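Local coordinates for leucyl-tRNA synthetase (Giardia intestinalis, PDB 3PZ6), which probably charges tRNA(Leu) with leucine using ATP, and is represented here by its CP1 editing domain, which probably deacylates aminoacyl-tRNA, at residues Ile117-Ser120 / Glu121-Val125; Ser145-Gly149 / Ser150-Leu154; Leu294-Asn298 / Asn299-Val303. The protein carries 2 engineered substitutions. One frame throughout, in Å; residues are numbered along the deposited sequence.

Contact 1: Ile117-Ser120 / Glu121-Val125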
ATOM      1  N   ILE A 117      -2.894   3.804 -13.588  1.00 36.88           N
ATOM      2  CA  ILE A 117      -2.320   2.929 -12.569  1.00 36.17           C
ATOM      3  C   ILE A 117      -0.862   2.597 -12.858  1.00 39.13           C
ATOM      4  O   ILE A 117      -0.442   2.546 -14.014  1.00 41.72           O
ATOM      5  CB  ILE A 117      -3.124   1.625 -12.358  1.00 35.73           C
ATOM      6  CG1 ILE A 117      -3.201   0.820 -13.651  1.00 36.39           C
ATOM      7  CG2 ILE A 117      -4.508   1.931 -11.811  1.00 38.12           C
ATOM      8  CD1 ILE A 117      -3.318  -0.652 -13.425  1.00 38.03           C
ATOM      9  N   ILE A 118      -0.097   2.389 -11.792  1.00 37.59           N
ATOM     10  CA  ILE A 118       1.291   1.977 -11.908  1.00 28.77           C
ATOM     11  C   ILE A 118       1.404   0.564 -11.365  1.00 33.31           C
ATOM     12  O   ILE A 118       1.078   0.305 -10.205  1.00 35.17           O
ATOM     13  CB  ILE A 118       2.244   2.934 -11.164  1.00 29.27           C
ATOM     14  CG1 ILE A 118       2.088   4.360 -11.699  1.00 23.43           C
ATOM     15  CG2 ILE A 118       3.690   2.469 -11.316  1.00 34.17           C
ATOM     16  CD1 ILE A 118       2.662   5.420 -10.806  1.00 27.46           C
ATOM     17  N   VAL A 119       1.836  -0.349 -12.230  1.00 34.10           N
ATOM     18  CA  VAL A 119       1.982  -1.764 -11.892  1.00 31.79           C
ATOM     19  C   VAL A 119       3.183  -2.364 -12.609  1.00 33.57           C
ATOM     20  O   VAL A 119       3.825  -1.703 -13.426  1.00 35.65           O
ATOM     21  CB  VAL A 119       0.718  -2.597 -12.266  1.00 32.55           C
ATOM     22  CG1 VAL A 119      -0.357  -2.460 -11.212  1.00 32.32           C
ATOM     23  CG2 VAL A 119       0.188  -2.212 -13.644  1.00 33.56           C
ATOM     24  N   SER A 120       3.478  -3.620 -12.294  1.00 34.83           N
ATOM     25  CA  SER A 120       4.415  -4.413 -13.075  1.00 34.95           C
ATOM     26  C   SER A 120       3.782  -4.735 -14.423  1.00 41.36           C
ATOM     27  O   SER A 120       2.554  -4.743 -14.550  1.00 42.99           O
ATOM     28  CB  SER A 120       4.747  -5.710 -12.344  1.00 40.11           C
ATOM     29  OG  SER A 120       3.605  -6.546 -12.250  1.00 41.77           O
ATOM     30  N   GLU A 121       4.627  -4.997 -15.419  1.00 45.25           N
ATOM     31  CA  GLU A 121       4.178  -5.366 -16.761  1.00 42.98           C
ATOM     32  C   GLU A 121       3.401  -6.678 -16.720  1.00 48.68           C
ATOM     33  O   GLU A 121       2.390  -6.833 -17.412  1.00 49.56           O
ATOM     34  CB  GLU A 121       5.370  -5.481 -17.713  1.00 50.91           C
ATOM     35  CG  GLU A 121       4.989  -5.470 -19.186  1.00 57.15           C
ATOM     36  CD  GLU A 121       6.172  -5.726 -20.100  1.00 66.98           C
ATOM     37  OE1 GLU A 121       6.244  -6.835 -20.674  1.00 62.08           O
ATOM     38  OE2 GLU A 121       7.030  -4.827 -20.240  1.00 61.75           O
ATOM     39  N   HIS A 122       3.876  -7.603 -15.890  1.00 40.44           N
ATOM     40  CA  HIS A 122       3.192  -8.860 -15.625  1.00 42.91           C
ATOM     41  C   HIS A 122       1.725  -8.639 -15.254  1.00 52.18           C
ATOM     42  O   HIS A 122       0.839  -9.297 -15.803  1.00 59.48           O
ATOM     43  CB  HIS A 122       3.912  -9.612 -14.505  1.00 49.33           C
ATOM     44  CG  HIS A 122       3.365 -10.980 -14.242  1.00 62.25           C
ATOM     45  ND1 HIS A 122       2.390 -11.223 -13.298  1.00 58.39           N
ATOM     46  CD2 HIS A 122       3.662 -12.181 -14.795  1.00 59.43           C
ATOM     47  CE1 HIS A 122       2.111 -12.514 -13.280  1.00 57.58           C
ATOM     48  NE2 HIS A 122       2.869 -13.117 -14.178  1.00 59.11           N
ATOM     49  N   ALA A 123       1.480  -7.709 -14.332  1.00 50.92           N
ATOM     50  CA  ALA A 123       0.128  -7.397 -13.870  1.00 50.17           C
ATOM     51  C   ALA A 123      -0.707  -6.736 -14.958  1.00 50.44           C
ATOM     52  O   ALA A 123      -1.877  -7.067 -15.118  1.00 53.39           O
ATOM     53  CB  ALA A 123       0.172  -6.519 -12.629  1.00 45.10           C
ATOM     54  N   ALA A 124      -0.096  -5.814 -15.703  1.00 53.40           N
ATOM     55  CA  ALA A 124      -0.771  -5.084 -16.783  1.00 52.76           C
ATOM     56  C   ALA A 124      -1.188  -6.002 -17.931  1.00 59.91           C
ATOM     57  O   ALA A 124      -2.252  -5.816 -18.522  1.00 58.81           O
ATOM     58  CB  ALA A 124       0.113  -3.964 -17.297  1.00 49.59           C
ATOM     59  N   VAL A 125      -0.341  -6.983 -18.242  1.00 55.27           N
ATOM     60  CA  VAL A 125      -0.656  -8.007 -19.237  1.00 57.68           C
ATOM     61  C   VAL A 125      -1.840  -8.863 -18.762  1.00 62.51           C
ATOM     62  O   VAL A 125      -2.816  -9.038 -19.496  1.00 63.45           O
ATOM     63  CB  VAL A 125       0.589  -8.894 -19.577  1.00 64.13           C
ATOM     64  CG1 VAL A 125       0.185 -10.163 -20.336  1.00 58.00           C
ATOM     65  CG2 VAL A 125       1.631  -8.097 -20.376  1.00 51.39           C
TER
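Ser120 and Ala123 meet where strand 115-120 gives way to helix 121-128, with Ser120 in the N-cap position. The serine hydroxyl faces the first turn, and Ser120 OG accepts the N-H of Ala123 over 3.2 Å, at 154° about the hydrogen. A chi1 of 66° tucks OG between its own backbone N and carbonyl carbon, and from there it reaches an amide that has no earlier helical turn to serve it. The carbonyl of the same residue starts the regular pattern: Ser120 O accepts from Ala124 N at 3.1 Å. Side chain and main chain of one serine therefore grip two successive amides.

Val119 turns its side chain toward the helix and lies against the alanine methyls. Its CB rests 4.0 Å from Ala123 CB, while one branch, CG2, comes within 4.1 Å of Ala124 CB. Glu121 and His122 send their ends away from the strand to the exposed side, leaving Ala123 and Ala124 as the first-turn side chains that meet Val119.

Strand and helix segments run at 109° to each other. Around this corner, Tyr109 of strand 105-110 packs on Val119 and Ala124, Leu83 of strand 79-86 touches Val119 from the parallel neighbour strand, and Thr181 offers its carbonyl to Ser120 OG in a weak second bond.

Contact 2: Ser145-Gly149 / Ser150-Leu154. Engineered in segment 145-149: Ser145 (natural residue Cys).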
ATOM      1  N   SER A 145       4.401   5.669 -19.799  1.00 48.28           N
ATOM      2  CA  SER A 145       5.839   5.761 -19.563  1.00 48.09           C
ATOM      3  C   SER A 145       6.263   4.766 -18.489  1.00 51.11           C
ATOM      4  O   SER A 145       5.424   4.211 -17.766  1.00 50.33           O
ATOM      5  CB  SER A 145       6.274   7.188 -19.190  1.00 49.76           C
ATOM      6  OG  SER A 145       5.541   7.710 -18.092  1.00 56.47           O
ATOM      7  N   GLU A 146       7.568   4.535 -18.413  1.00 46.15           N
ATOM      8  CA  GLU A 146       8.142   3.563 -17.501  1.00 45.66           C
ATOM      9  C   GLU A 146       8.431   4.238 -16.169  1.00 41.46           C
ATOM     10  O   GLU A 146       8.860   5.395 -16.139  1.00 45.04           O
ATOM     11  CB  GLU A 146       9.429   3.014 -18.111  1.00 52.20           C
ATOM     12  CG  GLU A 146       9.917   1.712 -17.536  1.00 51.24           C
ATOM     13  CD  GLU A 146      11.175   1.232 -18.228  1.00 63.32           C
ATOM     14  OE1 GLU A 146      11.074   0.714 -19.361  1.00 61.66           O
ATOM     15  OE2 GLU A 146      12.270   1.363 -17.633  1.00 74.55           O
ATOM     16  N   ILE A 147       8.173   3.527 -15.074  1.00 36.02           N
ATOM     17  CA  ILE A 147       8.466   4.029 -13.733  1.00 37.77           C
ATOM     18  C   ILE A 147       9.350   3.017 -13.007  1.00 36.17           C
ATOM     19  O   ILE A 147       8.970   1.858 -12.862  1.00 36.10           O
ATOM     20  CB  ILE A 147       7.169   4.273 -12.901  1.00 36.66           C
ATOM     21  CG1 ILE A 147       6.186   5.204 -13.628  1.00 35.00           C
ATOM     22  CG2 ILE A 147       7.502   4.813 -11.514  1.00 30.55           C
ATOM     23  CD1 ILE A 147       6.605   6.676 -13.688  1.00 39.85           C
ATOM     24  N   SER A 148      10.527   3.446 -12.555  1.00 29.67           N
ATOM     25  CA  SER A 148      11.385   2.564 -11.758  1.00 33.60           C
ATOM     26  C   SER A 148      10.993   2.579 -10.277  1.00 30.18           C
ATOM     27  O   SER A 148      10.349   3.517  -9.812  1.00 30.97           O
ATOM     28  CB  SER A 148      12.871   2.911 -11.932  1.00 31.65           C
ATOM     29  OG  SER A 148      13.164   4.218 -11.486  1.00 28.76           O
ATOM     30  N   GLY A 149      11.379   1.532  -9.550  1.00 29.01           N
ATOM     31  CA  GLY A 149      11.176   1.472  -8.103  1.00 26.82           C
ATOM     32  C   GLY A 149      11.788   2.666  -7.398  1.00 27.81           C
ATOM     33  O   GLY A 149      11.185   3.241  -6.490  1.00 32.30           O
ATOM     34  N   SER A 150      12.992   3.035  -7.835  1.00 28.51           N
ATOM     35  CA  SER A 150      13.693   4.229  -7.373  1.00 28.70           C
ATOM     36  C   SER A 150      12.822   5.485  -7.354  1.00 29.76           C
ATOM     37  O   SER A 150      12.861   6.251  -6.392  1.00 29.33           O
ATOM     38  CB  SER A 150      14.921   4.482  -8.247  1.00 29.57           C
ATOM     39  OG  SER A 150      16.049   3.835  -7.705  1.00 39.51           O
ATOM     40  N   ASP A 151      12.060   5.692  -8.427  1.00 25.14           N
ATOM     41  CA  ASP A 151      11.170   6.836  -8.542  1.00 30.21           C
ATOM     42  C   ASP A 151      10.027   6.750  -7.523  1.00 30.18           C
ATOM     43  O   ASP A 151       9.649   7.759  -6.915  1.00 26.54           O
ATOM     44  CB  ASP A 151      10.600   6.932  -9.961  1.00 32.62           C
ATOM     45  CG  ASP A 151      11.670   7.164 -11.013  1.00 39.21           C
ATOM     46  OD1 ASP A 151      12.695   7.821 -10.707  1.00 37.40           O
ATOM     47  OD2 ASP A 151      11.480   6.694 -12.157  1.00 41.19           O
ATOM     48  N   LEU A 152       9.507   5.536  -7.336  1.00 26.18           N
ATOM     49  CA  LEU A 152       8.404   5.272  -6.409  1.00 30.47           C
ATOM     50  C   LEU A 152       8.804   5.360  -4.941  1.00 28.14           C
ATOM     51  O   LEU A 152       8.011   5.779  -4.095  1.00 28.20           O
ATOM     52  CB  LEU A 152       7.793   3.896  -6.678  1.00 22.15           C
ATOM     53  CG  LEU A 152       7.056   3.720  -7.998  1.00 20.16           C
ATOM     54  CD1 LEU A 152       6.774   2.261  -8.207  1.00 24.19           C
ATOM     55  CD2 LEU A 152       5.769   4.530  -8.012  1.00 28.18           C
ATOM     56  N   LEU A 153      10.037   4.966  -4.645  1.00 27.47           N
ATOM     57  CA  LEU A 153      10.489   4.858  -3.263  1.00 30.04           C
ATOM     58  C   LEU A 153      10.317   6.182  -2.517  1.00 24.82           C
ATOM     59  O   LEU A 153      10.560   7.255  -3.070  1.00 27.25           O
ATOM     60  CB  LEU A 153      11.940   4.375  -3.221  1.00 28.52           C
ATOM     61  CG  LEU A 153      12.308   3.351  -2.146  1.00 35.36           C
ATOM     62  CD1 LEU A 153      11.542   2.035  -2.330  1.00 26.34           C
ATOM     63  CD2 LEU A 153      13.814   3.091  -2.136  1.00 30.63           C
ATOM     64  N   LEU A 154       9.860   6.090  -1.272  1.00 24.98           N
ATOM     65  CA  LEU A 154       9.607   7.255  -0.411  1.00 25.75           C
ATOM     66  C   LEU A 154       8.598   8.277  -0.985  1.00 27.43           C
ATOM     67  O   LEU A 154       8.642   9.457  -0.651  1.00 22.98           O
ATOM     68  CB  LEU A 154      10.921   7.926   0.013  1.00 23.40           C
ATOM     69  CG  LEU A 154      12.059   6.995   0.440  1.00 22.61           C
ATOM     70  CD1 LEU A 154      13.314   7.793   0.712  1.00 22.31           C
ATOM     71  CD2 LEU A 154      11.684   6.132   1.651  1.00 21.15           C
TER
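Ser148 and Asp151 make the reciprocal half of a capping box, weakly, at the start of the one-turn helix 149-152, which follows directly on strand 143-148. Ser148 is the N-cap residue, and the carboxylate three residues on folds back to it. That half is the bond from the main chain, with Ser148 N 3.4 Å from Asp151 OD2. In addition, the hydroxyl gives the same oxygen a weak bond, Ser148 OG lying 3.1 Å from Asp151 OD2. A chi1 of -63° sets the Asp151 carboxylate beside its own backbone N, on the side where Ser148 lies. The carboxylate thus gathers two weak donors next to the helix N-terminus, a place that would probably favour its negative charge.

The serine carbonyl acts as acceptor instead. Ser148 O takes weak bonds from the N-H groups of both Asp151 and Leu152, the former well bent at 125°. A firmer bond closes the short helix, as Leu153 N donates to Gly149 O over 2.8 Å just where the chain leaves helical geometry.

Beneath this polar edge, Ile147 and Leu152 pack with their side chains roughly at right angles, in a buried layer that Ile66 of helix 61-71 and Val100 of strand 97-100 extend on the leucine side. Lys62 of that same helix 61-71 bonds the carbonyls of Ser150 and Leu153. Within the pair itself it is a single methyl branch that does the touching: Ile147 CG2 lies 3.7 Å from Leu152 CG.

Contact 3: Leu294-Asn298 / Asn299-Val303; sequences LLVQN and NQCIV
Gln300 N donates to Leu295 O over 2.8 Å, nearly straight at 167°, and this is the outer bond of a Schellman motif that ends helix 284-297. The inner bond is weak, with Asn299 N 3.1 Å from Val296 O. Asn299, the C-prime residue, has positive phi, and the chain turns there out of the helix.

Just outside these bonds, the end of the Gln300 side chain, OE1 and CD, comes over CB of Asn298. Their two amide planes stand 53° apart, so the groups are neither stacked nor coplanar. The CB of Gln300 also meets Leu295 CD2 at 4.1 Å, the two side chains crossing at about a right angle.

Packing takes over at Cys301, where strand 301-305 begins. With chi1 at 87°, its sulfur turns back to the helix and touches two residues there: SG lies 3.7 Å from Val296 CG2 and 3.9 Å from Leu295 CB. Ile12 and Ile14 of strand 10-18 pack on Cys301 and Leu295 respectively.

The chemistry is divided, then: two backbone bonds, one of them weak, take up the carbonyls of Leu295 and Val296 and set the turn, while an apolar patch of leucine, valine and cysteine seats the helix end on the emerging strand.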
ATOM      1  N   LEU A 294     -17.423  -2.863  -0.080  1.00 45.42           N
ATOM      2  CA  LEU A 294     -17.271  -1.451   0.278  1.00 39.81           C
ATOM      3  C   LEU A 294     -16.162  -0.805  -0.553  1.00 45.82           C
ATOM      4  O   LEU A 294     -16.311   0.323  -1.028  1.00 46.48           O
ATOM      5  CB  LEU A 294     -17.000  -1.293   1.778  1.00 34.10           C
ATOM      6  CG  LEU A 294     -16.775   0.104   2.381  1.00 45.00           C
ATOM      7  CD1 LEU A 294     -17.973   1.039   2.200  1.00 36.16           C
ATOM      8  CD2 LEU A 294     -16.402   0.006   3.859  1.00 41.14           C
ATOM      9  N   LEU A 295     -15.065  -1.542  -0.742  1.00 42.73           N
ATOM     10  CA  LEU A 295     -13.933  -1.073  -1.538  1.00 43.60           C
ATOM     11  C   LEU A 295     -14.343  -0.797  -2.982  1.00 46.69           C
ATOM     12  O   LEU A 295     -13.855   0.152  -3.599  1.00 47.74           O
ATOM     13  CB  LEU A 295     -12.770  -2.079  -1.489  1.00 37.31           C
ATOM     14  CG  LEU A 295     -11.882  -2.120  -0.235  1.00 38.78           C
ATOM     15  CD1 LEU A 295     -11.231  -3.481  -0.077  1.00 32.68           C
ATOM     16  CD2 LEU A 295     -10.827  -1.024  -0.251  1.00 33.44           C
ATOM     17  N   VAL A 296     -15.250  -1.624  -3.503  1.00 44.75           N
ATOM     18  CA  VAL A 296     -15.741  -1.490  -4.876  1.00 45.82           C
ATOM     19  C   VAL A 296     -16.703  -0.305  -5.008  1.00 46.58           C
ATOM     20  O   VAL A 296     -16.681   0.395  -6.018  1.00 50.51           O
ATOM     21  CB  VAL A 296     -16.397  -2.810  -5.400  1.00 44.54           C
ATOM     22  CG1 VAL A 296     -16.662  -2.726  -6.893  1.00 40.88           C
ATOM     23  CG2 VAL A 296     -15.503  -4.021  -5.112  1.00 46.67           C
ATOM     24  N   GLN A 297     -17.531  -0.082  -3.985  1.00 46.57           N
ATOM     25  CA  GLN A 297     -18.476   1.039  -3.958  1.00 49.25           C
ATOM     26  C   GLN A 297     -17.755   2.367  -3.829  1.00 54.47           C
ATOM     27  O   GLN A 297     -18.184   3.380  -4.389  1.00 55.25           O
ATOM     28  CB  GLN A 297     -19.452   0.902  -2.793  1.00 58.04           C
ATOM     29  CG  GLN A 297     -20.650   0.013  -3.059  1.00 64.71           C
ATOM     30  CD  GLN A 297     -21.590  -0.031  -1.873  1.00 70.02           C
ATOM     31  OE1 GLN A 297     -22.099   1.005  -1.434  1.00 68.81           O
ATOM     32  NE2 GLN A 297     -21.819  -1.232  -1.335  1.00 66.52           N
ATOM     33  N   ASN A 298     -16.669   2.355  -3.064  1.00 53.38           N
ATOM     34  CA  ASN A 298     -15.808   3.516  -2.918  1.00 47.15           C
ATOM     35  C   ASN A 298     -14.957   3.754  -4.155  1.00 49.11           C
ATOM     36  O   ASN A 298     -14.361   4.824  -4.301  1.00 49.65           O
ATOM     37  CB  ASN A 298     -14.892   3.332  -1.712  1.00 50.11           C
ATOM     38  CG  ASN A 298     -15.612   3.495  -0.387  1.00 58.17           C
ATOM     39  OD1 ASN A 298     -16.358   4.459  -0.176  1.00 60.12           O
ATOM     40  ND2 ASN A 298     -15.373   2.563   0.526  1.00 50.36           N
ATOM     41  N   ASN A 299     -14.907   2.756  -5.041  1.00 47.41           N
ATOM     42  CA  ASN A 299     -14.018   2.767  -6.209  1.00 48.54           C
ATOM     43  C   ASN A 299     -12.550   2.912  -5.769  1.00 48.71           C
ATOM     44  O   ASN A 299     -11.798   3.765  -6.254  1.00 43.58           O
ATOM     45  CB  ASN A 299     -14.444   3.851  -7.216  1.00 54.04           C
ATOM     46  CG  ASN A 299     -13.784   3.688  -8.577  1.00 57.63           C
ATOM     47  OD1 ASN A 299     -13.688   2.580  -9.115  1.00 54.17           O
ATOM     48  ND2 ASN A 299     -13.329   4.801  -9.142  1.00 56.53           N
ATOM     49  N   GLN A 300     -12.170   2.061  -4.822  1.00 43.50           N
ATOM     50  CA  GLN A 300     -10.857   2.103  -4.208  1.00 40.95           C
ATOM     51  C   GLN A 300     -10.103   0.818  -4.510  1.00 37.99           C
ATOM     52  O   GLN A 300      -8.980   0.619  -4.045  1.00 39.55           O
ATOM     53  CB  GLN A 300     -10.985   2.314  -2.696  1.00 37.94           C
ATOM     54  CG  GLN A 300     -11.314   3.749  -2.274  1.00 40.31           C
ATOM     55  CD  GLN A 300     -11.662   3.876  -0.793  1.00 37.18           C
ATOM     56  OE1 GLN A 300     -12.181   2.944  -0.180  1.00 32.32           O
ATOM     57  NE2 GLN A 300     -11.375   5.036  -0.218  1.00 32.93           N
ATOM     58  N   CYS A 301     -10.723  -0.056  -5.294  1.00 33.16           N
ATOM     59  CA  CYS A 301     -10.057  -1.273  -5.722  1.00 38.74           C
ATOM     60  C   CYS A 301     -10.430  -1.697  -7.142  1.00 40.82           C
ATOM     61  O   CYS A 301     -11.438  -1.252  -7.694  1.00 43.31           O
ATOM     62  CB  CYS A 301     -10.312  -2.411  -4.727  1.00 42.83           C
ATOM     63  SG  CYS A 301     -11.818  -3.364  -5.015  1.00 52.85           S
ATOM     64  N   ILE A 302      -9.585  -2.547  -7.719  1.00 36.49           N
ATOM     65  CA  ILE A 302      -9.836  -3.199  -8.995  1.00 33.11           C
ATOM     66  C   ILE A 302      -9.717  -4.703  -8.767  1.00 38.89           C
ATOM     67  O   ILE A 302      -8.697  -5.187  -8.273  1.00 40.98           O
ATOM     68  CB  ILE A 302      -8.821  -2.743 -10.067  1.00 38.22           C
ATOM     69  CG1 ILE A 302      -9.074  -1.283 -10.460  1.00 38.49           C
ATOM     70  CG2 ILE A 302      -8.880  -3.655 -11.301  1.00 45.64           C
ATOM     71  CD1 ILE A 302      -7.907  -0.621 -11.176  1.00 35.44           C
ATOM     72  N   VAL A 303     -10.766  -5.442  -9.110  1.00 44.20           N
ATOM     73  CA  VAL A 303     -10.767  -6.889  -8.919  1.00 44.20           C
ATOM     74  C   VAL A 303     -10.302  -7.550 -10.206  1.00 45.46           C
ATOM     75  O   VAL A 303     -10.798  -7.226 -11.283  1.00 51.58           O
ATOM     76  CB  VAL A 303     -12.165  -7.425  -8.503  1.00 43.35           C
ATOM     77  CG1 VAL A 303     -12.103  -8.917  -8.192  1.00 44.72           C
ATOM     78  CG2 VAL A 303     -12.705  -6.662  -7.298  1.00 42.21           C
TER

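The three contacts come in series along the chain, and all lie at junctions between a helix and a strand of one mixed sheet. Contacts 1 and 2 are strand-to-helix corners on strands 115-120 and 143-148, which both pair with strand 105-110; their centres lie about 13 Å apart, and Ile118 packs on Ile147 and Leu152. Contact 3 runs the other way, from helix 284-297 into strand 301-305, about 18 Å from contact 1 between centres, where Ile117 touches Ile302. Contacts 2 and 3 do not meet, their nearest atoms being about 15 Å apart. Contact 1 thus stands between the other two, and the three junctions tie helices onto one sheet of the CP1 editing domain.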